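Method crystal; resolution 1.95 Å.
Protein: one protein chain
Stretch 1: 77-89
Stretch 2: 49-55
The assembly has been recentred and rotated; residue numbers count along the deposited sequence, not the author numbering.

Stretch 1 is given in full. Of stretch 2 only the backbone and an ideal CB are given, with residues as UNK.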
ATOM      1  N   GLU B  77       3.597  -1.049  13.302  1.00 29.36           N
ATOM      2  CA  GLU B  77       3.423  -0.525  11.957  1.00 29.51           C
ATOM      3  C   GLU B  77       3.524   0.997  11.888  1.00 22.71           C
ATOM      4  O   GLU B  77       3.135   1.717  12.814  1.00 22.31           O
ATOM      5  CB  GLU B  77       2.123  -1.026  11.323  1.00 41.78           C
ATOM      6  CG  GLU B  77       0.849  -0.479  11.922  1.00 49.56           C
ATOM      7  CD  GLU B  77      -0.378  -1.068  11.252  1.00 61.57           C
ATOM      8  OE1 GLU B  77      -0.668  -2.259  11.491  1.00 57.66           O
ATOM      9  OE2 GLU B  77      -1.039  -0.349  10.473  1.00 66.01           O
ATOM     10  N   PHE B  78       4.071   1.475  10.782  1.00 23.79           N
ATOM     11  CA  PHE B  78       4.270   2.895  10.588  1.00 24.42           C
ATOM     12  C   PHE B  78       4.559   3.164   9.121  1.00 27.90           C
ATOM     13  O   PHE B  78       4.799   2.238   8.348  1.00 26.40           O
ATOM     14  CB  PHE B  78       5.424   3.396  11.460  1.00 21.46           C
ATOM     15  CG  PHE B  78       6.736   2.733  11.169  1.00 31.19           C
ATOM     16  CD1 PHE B  78       7.662   3.337  10.337  1.00 31.54           C
ATOM     17  CD2 PHE B  78       7.042   1.495  11.724  1.00 36.87           C
ATOM     18  CE1 PHE B  78       8.879   2.726  10.068  1.00 24.56           C
ATOM     19  CE2 PHE B  78       8.254   0.880  11.461  1.00 31.72           C
ATOM     20  CZ  PHE B  78       9.174   1.499  10.634  1.00 28.53           C
ATOM     21  N   ASN B  79       4.519   4.435   8.743  1.00 34.32           N
ATOM     22  CA  ASN B  79       4.885   4.848   7.403  1.00 35.78           C
ATOM     23  C   ASN B  79       6.055   5.794   7.518  1.00 33.58           C
ATOM     24  O   ASN B  79       6.200   6.476   8.528  1.00 34.70           O
ATOM     25  CB  ASN B  79       3.711   5.540   6.713  1.00 47.80           C
ATOM     26  CG  ASN B  79       2.534   4.611   6.500  1.00 61.67           C
ATOM     27  OD1 ASN B  79       2.435   3.943   5.471  1.00 74.15           O
ATOM     28  ND2 ASN B  79       1.632   4.561   7.476  1.00 62.17           N
ATOM     29  N   ALA B  80       6.899   5.833   6.496  1.00 29.64           N
ATOM     30  CA  ALA B  80       8.042   6.727   6.512  1.00 27.76           C
ATOM     31  C   ALA B  80       8.483   7.041   5.098  1.00 30.91           C
ATOM     32  O   ALA B  80       8.442   6.188   4.210  1.00 34.56           O
ATOM     33  CB  ALA B  80       9.195   6.127   7.320  1.00 24.58           C
ATOM     34  N   ALA B  81       8.897   8.281   4.890  1.00 30.80           N
ATOM     35  CA  ALA B  81       9.347   8.716   3.581  1.00 33.91           C
ATOM     36  C   ALA B  81      10.862   8.604   3.478  1.00 29.77           C
ATOM     37  O   ALA B  81      11.584   8.793   4.458  1.00 29.47           O
ATOM     38  CB  ALA B  81       8.895  10.152   3.313  1.00 47.31           C
ATOM     39  N   LEU B  82      11.329   8.294   2.276  1.00 33.92           N
ATOM     40  CA  LEU B  82      12.748   8.183   1.991  1.00 36.94           C
ATOM     41  C   LEU B  82      13.341   9.581   1.896  1.00 43.27           C
ATOM     42  O   LEU B  82      12.777  10.455   1.237  1.00 47.19           O
ATOM     43  CB  LEU B  82      12.935   7.424   0.676  1.00 39.74           C
ATOM     44  CG  LEU B  82      14.306   6.947   0.202  1.00 47.78           C
ATOM     45  CD1 LEU B  82      14.109   5.950  -0.927  1.00 49.79           C
ATOM     46  CD2 LEU B  82      15.179   8.105  -0.253  1.00 54.29           C
ATOM     47  N   THR B  83      14.470   9.795   2.561  1.00 42.69           N
ATOM     48  CA  THR B  83      15.123  11.100   2.546  1.00 47.09           C
ATOM     49  C   THR B  83      16.420  11.071   1.738  1.00 50.42           C
ATOM     50  O   THR B  83      16.723  12.012   1.004  1.00 47.18           O
ATOM     51  CB  THR B  83      15.434  11.597   3.970  1.00 45.54           C
ATOM     52  OG1 THR B  83      16.390  10.725   4.586  1.00 47.36           O
ATOM     53  CG2 THR B  83      14.166  11.634   4.810  1.00 44.84           C
ATOM     54  N   LYS B  84      17.180   9.989   1.880  1.00 40.81           N
ATOM     55  CA  LYS B  84      18.470   9.855   1.210  1.00 48.24           C
ATOM     56  C   LYS B  84      18.644   8.445   0.671  1.00 44.19           C
ATOM     57  O   LYS B  84      18.006   7.504   1.148  1.00 32.86           O
ATOM     58  CB  LYS B  84      19.613  10.145   2.186  1.00 51.77           C
ATOM     59  CG  LYS B  84      19.449  11.411   3.003  1.00 62.64           C
ATOM     60  CD  LYS B  84      20.384  11.407   4.205  1.00 65.43           C
ATOM     61  CE  LYS B  84      20.129  12.604   5.107  1.00 67.90           C
ATOM     62  NZ  LYS B  84      20.886  12.497   6.382  1.00 73.99           N
ATOM     63  N   HIS B  85      19.516   8.293  -0.318  1.00 42.83           N
ATOM     64  CA  HIS B  85      19.878   6.962  -0.792  1.00 49.29           C
ATOM     65  C   HIS B  85      21.162   6.997  -1.603  1.00 52.92           C
ATOM     66  O   HIS B  85      21.390   7.918  -2.386  1.00 53.95           O
ATOM     67  CB  HIS B  85      18.746   6.334  -1.611  1.00 47.76           C
ATOM     68  CG  HIS B  85      18.768   6.702  -3.063  1.00 60.54           C
ATOM     69  ND1 HIS B  85      17.823   7.527  -3.636  1.00 64.13           N
ATOM     70  CD2 HIS B  85      19.612   6.348  -4.059  1.00 64.45           C
ATOM     71  CE1 HIS B  85      18.089   7.669  -4.923  1.00 70.24           C
ATOM     72  NE2 HIS B  85      19.170   6.964  -5.206  1.00 68.89           N
ATOM     73  N   ASP B  86      22.003   5.990  -1.405  1.00 47.38           N
ATOM     74  CA  ASP B  86      23.234   5.857  -2.172  1.00 55.89           C
ATOM     75  C   ASP B  86      23.816   4.467  -1.981  1.00 49.44           C
ATOM     76  O   ASP B  86      23.146   3.573  -1.473  1.00 39.51           O
ATOM     77  CB  ASP B  86      24.253   6.928  -1.770  1.00 65.94           C
ATOM     78  CG  ASP B  86      24.487   6.979  -0.274  1.00 74.60           C
ATOM     79  OD1 ASP B  86      25.243   6.126   0.241  1.00 74.02           O
ATOM     80  OD2 ASP B  86      23.922   7.882   0.382  1.00 78.60           O
ATOM     81  N   ASN B  87      25.064   4.282  -2.385  1.00 59.62           N
ATOM     82  CA  ASN B  87      25.684   2.971  -2.286  1.00 65.59           C
ATOM     83  C   ASN B  87      26.467   2.780  -0.999  1.00 68.33           C
ATOM     84  O   ASN B  87      27.409   3.516  -0.721  1.00 67.87           O
ATOM     85  CB  ASN B  87      26.561   2.706  -3.504  1.00 72.50           C
ATOM     86  CG  ASN B  87      25.753   2.594  -4.773  1.00 80.27           C
ATOM     87  OD1 ASN B  87      25.494   3.589  -5.450  1.00 76.86           O
ATOM     88  ND2 ASN B  87      25.328   1.377  -5.095  1.00 84.67           N
ATOM     89  N   SER B  88      26.063   1.788  -0.212  1.00 74.54           N
ATOM     90  CA  SER B  88      26.703   1.545   1.072  1.00 81.90           C
ATOM     91  C   SER B  88      27.872   0.584   0.925  1.00 86.58           C
ATOM     92  O   SER B  88      28.292  -0.031   1.899  1.00 92.76           O
ATOM     93  CB  SER B  88      25.701   1.007   2.093  1.00 83.18           C
ATOM     94  OG  SER B  88      26.206   1.116   3.414  1.00 87.10           O
ATOM     95  N   GLY B  89      28.384   0.448  -0.294  1.00 86.78           N
ATOM     96  CA  GLY B  89      29.599  -0.314  -0.538  1.00 86.09           C
ATOM     97  C   GLY B  89      29.709  -1.654   0.169  1.00 86.65           C
ATOM     98  O   GLY B  89      30.785  -2.036   0.631  1.00 81.61           O
ATOM     99  N   UNK B  49      16.998  11.555  13.818  1.00 29.71           N
ATOM    100  CA  UNK B  49      16.077  12.021  12.784  1.00 33.82           C
ATOM    101  C   UNK B  49      15.710  10.969  11.734  1.00 38.88           C
ATOM    102  O   UNK B  49      14.695  11.105  11.047  1.00 35.86           O
ATOM    103  CB  UNK B  49      16.690  13.233  12.079  1.00 33.82           C
ATOM    104  N   UNK B  50      16.530   9.926  11.612  1.00 29.75           N
ATOM    105  CA  UNK B  50      16.385   8.973  10.515  1.00 28.86           C
ATOM    106  C   UNK B  50      16.745   7.545  10.917  1.00 24.91           C
ATOM    107  O   UNK B  50      17.447   7.323  11.898  1.00 21.70           O
ATOM    108  CB  UNK B  50      17.258   9.407   9.336  1.00 28.86           C
ATOM    109  N   UNK B  51      16.237   6.579  10.162  1.00 24.23           N
ATOM    110  CA  UNK B  51      16.679   5.198  10.307  1.00 27.16           C
ATOM    111  C   UNK B  51      17.086   4.678   8.945  1.00 23.99           C
ATOM    112  O   UNK B  51      16.558   5.117   7.928  1.00 32.75           O
ATOM    113  CB  UNK B  51      15.586   4.322  10.923  1.00 27.16           C
ATOM    114  N   UNK B  52      18.028   3.742   8.923  1.00 23.34           N
ATOM    115  CA  UNK B  52      18.537   3.222   7.661  1.00 26.70           C
ATOM    116  C   UNK B  52      18.192   1.765   7.461  1.00 27.58           C
ATOM    117  O   UNK B  52      18.087   1.006   8.416  1.00 22.75           O
ATOM    118  CB  UNK B  52      20.054   3.405   7.588  1.00 26.70           C
ATOM    119  N   UNK B  53      18.029   1.387   6.200  1.00 28.73           N
ATOM    120  CA  UNK B  53      18.013  -0.012   5.816  1.00 28.01           C
ATOM    121  C   UNK B  53      18.850  -0.138   4.551  1.00 26.29           C
ATOM    122  O   UNK B  53      19.114   0.858   3.875  1.00 32.80           O
ATOM    123  CB  UNK B  53      16.587  -0.525   5.604  1.00 28.01           C
ATOM    124  N   UNK B  54      19.277  -1.357   4.239  1.00 19.53           N
ATOM    125  CA  UNK B  54      20.096  -1.602   3.062  1.00 20.05           C
ATOM    126  C   UNK B  54      19.505  -2.731   2.250  1.00 24.34           C
ATOM    127  O   UNK B  54      19.074  -3.750   2.799  1.00 30.84           O
ATOM    128  CB  UNK B  54      21.539  -1.924   3.456  1.00 20.05           C
ATOM    129  N   UNK B  55      19.484  -2.549   0.936  1.00 25.30           N
ATOM    130  CA  UNK B  55      18.906  -3.533   0.040  1.00 28.89           C
ATOM    131  C   UNK B  55      19.304  -3.227  -1.396  1.00 34.48           C
ATOM    132  O   UNK B  55      19.554  -2.079  -1.745  1.00 33.60           O
ATOM    133  CB  UNK B  55      17.383  -3.566   0.182  1.00 28.89           C
TER

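Stretch 2 passes stretch 1 without pairing with it. The two strand axes come within 8.9 Å, and their directions differ by 71°. Contact therefore depends on side chains that span the gap.

Position 49 precedes the strand. Its ideal CB has no atom of stretch 1 within 5.5 Å. Stretch 1 sets no demand here, and many residues would fit. The deposited residue is Ala49, which makes no contact with stretch 1.

Position 50 faces stretch 1. Its phi/psi of -146/158 is extended, and CA-to-CB points toward the other stretch. The ideal CB lies 5.0 Å from OG1 of Thr83. Off to one side of that hydroxyl is the amino group of Lys84, at the end of an extended chain. A donor and a positive charge thus lie on the same side. An acidic side chain would suit both, and Glu has more reach than Asp. Gln could offer an oxygen but no charge, and a purely apolar residue would answer neither group. The deposited residue is Glu50, with chi1 m and chi2 t. Its carboxylate is shared between two partners. NZ of Lys84 donates to OE1 of Glu50 at 2.8 Å, a hydrogen bond within a salt bridge. OG1 of Thr83 donates to OE2 of Glu50, also at 2.8 Å. One side chain thus ties down two successive residues of stretch 1. It has the largest covered area in stretch 2, 70 Å².

Position 51 is less obvious. CA-to-CB points sideways, and the ideal CB has nothing of stretch 1 within 5.5 Å. Farther off, stretch 1 offers an apolar surface made by the Phe78 ring and the Ala80 methyl. A small residue would leave the gap unbridged. A long apolar or aromatic one could cross it, so Met, Phe or Tyr are reasonable candidates. The deposited residue is Phe51, chi1 p, and its end comes nearer than its CB. CZ of Phe51 is 3.9 Å from CE1 of Phe78. The rings form an offset edge-to-face pair, with the Phe78 edge toward the Phe51 face and planes at 83°. CE2 of Phe51 packs 3.8 Å from CB of Ala80, which sits at the Phe51 ring edge.

At position 52 CA-to-CB also points sideways, and nothing of stretch 1 lies within 5.5 Å of the ideal CB. Many side chains would fit. The deposited residue is His52. Its end comes nearer than its CB, but NE2 of His52 is still 5.7 Å from NZ of Lys84.

Position 53 is out of reach. A residue branched at CB suits its extended backbone, but stretch 1 does not select one. The deposited residue is Ile53.

Position 54 points toward stretch 1 again, with its ideal CB 5.3 Å from CB of Ser88. Polar residues of medium length would suit the nearby hydroxyl, and a small residue would also be tolerated. The deposited residue is Gln54. Its NE2 lies 3.7 Å from OG of Ser88, a contact rather than a hydrogen bond. That hydroxyl is bonded elsewhere in the structure, and Ser88 is poorly ordered.

Position 55 is out of reach and would accept many residues. The deposited residue is Thr55.

Stretch 2 49-55: AEFHIQT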
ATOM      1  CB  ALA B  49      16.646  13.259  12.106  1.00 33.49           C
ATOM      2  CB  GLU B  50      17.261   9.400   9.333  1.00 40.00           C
ATOM      3  CG  GLU B  50      16.833  10.698   8.671  1.00 49.11           C
ATOM      4  CD  GLU B  50      17.870  11.233   7.699  1.00 54.34           C
ATOM      5  OE1 GLU B  50      19.068  10.904   7.860  1.00 37.20           O
ATOM      6  OE2 GLU B  50      17.481  11.985   6.777  1.00 52.48           O
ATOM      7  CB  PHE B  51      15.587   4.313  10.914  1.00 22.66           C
ATOM      8  CG  PHE B  51      14.424   4.058   9.997  1.00 25.34           C
ATOM      9  CD1 PHE B  51      14.430   2.971   9.135  1.00 23.37           C
ATOM     10  CD2 PHE B  51      13.318   4.900  10.006  1.00 24.66           C
ATOM     11  CE1 PHE B  51      13.353   2.725   8.292  1.00 22.19           C
ATOM     12  CE2 PHE B  51      12.235   4.667   9.166  1.00 20.42           C
ATOM     13  CZ  PHE B  51      12.255   3.579   8.303  1.00 23.43           C
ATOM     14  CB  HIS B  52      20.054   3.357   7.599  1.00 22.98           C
ATOM     15  CG  HIS B  52      20.530   4.770   7.591  1.00 26.99           C
ATOM     16  ND1 HIS B  52      21.830   5.114   7.287  1.00 38.56           N
ATOM     17  CD2 HIS B  52      19.881   5.929   7.845  1.00 33.80           C
ATOM     18  CE1 HIS B  52      21.961   6.427   7.361  1.00 50.39           C
ATOM     19  NE2 HIS B  52      20.793   6.946   7.698  1.00 40.21           N
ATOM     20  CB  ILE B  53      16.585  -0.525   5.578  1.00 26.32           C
ATOM     21  CG1 ILE B  53      15.890   0.300   4.499  1.00 28.70           C
ATOM     22  CG2 ILE B  53      15.778  -0.512   6.882  1.00 19.29           C
ATOM     23  CD1 ILE B  53      15.966  -0.320   3.124  1.00 37.35           C
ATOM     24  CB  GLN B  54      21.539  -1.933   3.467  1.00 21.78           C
ATOM     25  CG  GLN B  54      22.268  -0.783   4.171  1.00 22.10           C
ATOM     26  CD  GLN B  54      23.553  -1.236   4.846  1.00 20.71           C
ATOM     27  OE1 GLN B  54      24.133  -2.252   4.474  1.00 31.81           O
ATOM     28  NE2 GLN B  54      23.992  -0.493   5.857  1.00 26.33           N
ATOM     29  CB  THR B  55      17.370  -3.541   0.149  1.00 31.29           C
ATOM     30  OG1 THR B  55      16.823  -4.443  -0.820  1.00 29.64           O
ATOM     31  CG2 THR B  55      16.814  -2.152  -0.100  1.00 39.02           C
TER
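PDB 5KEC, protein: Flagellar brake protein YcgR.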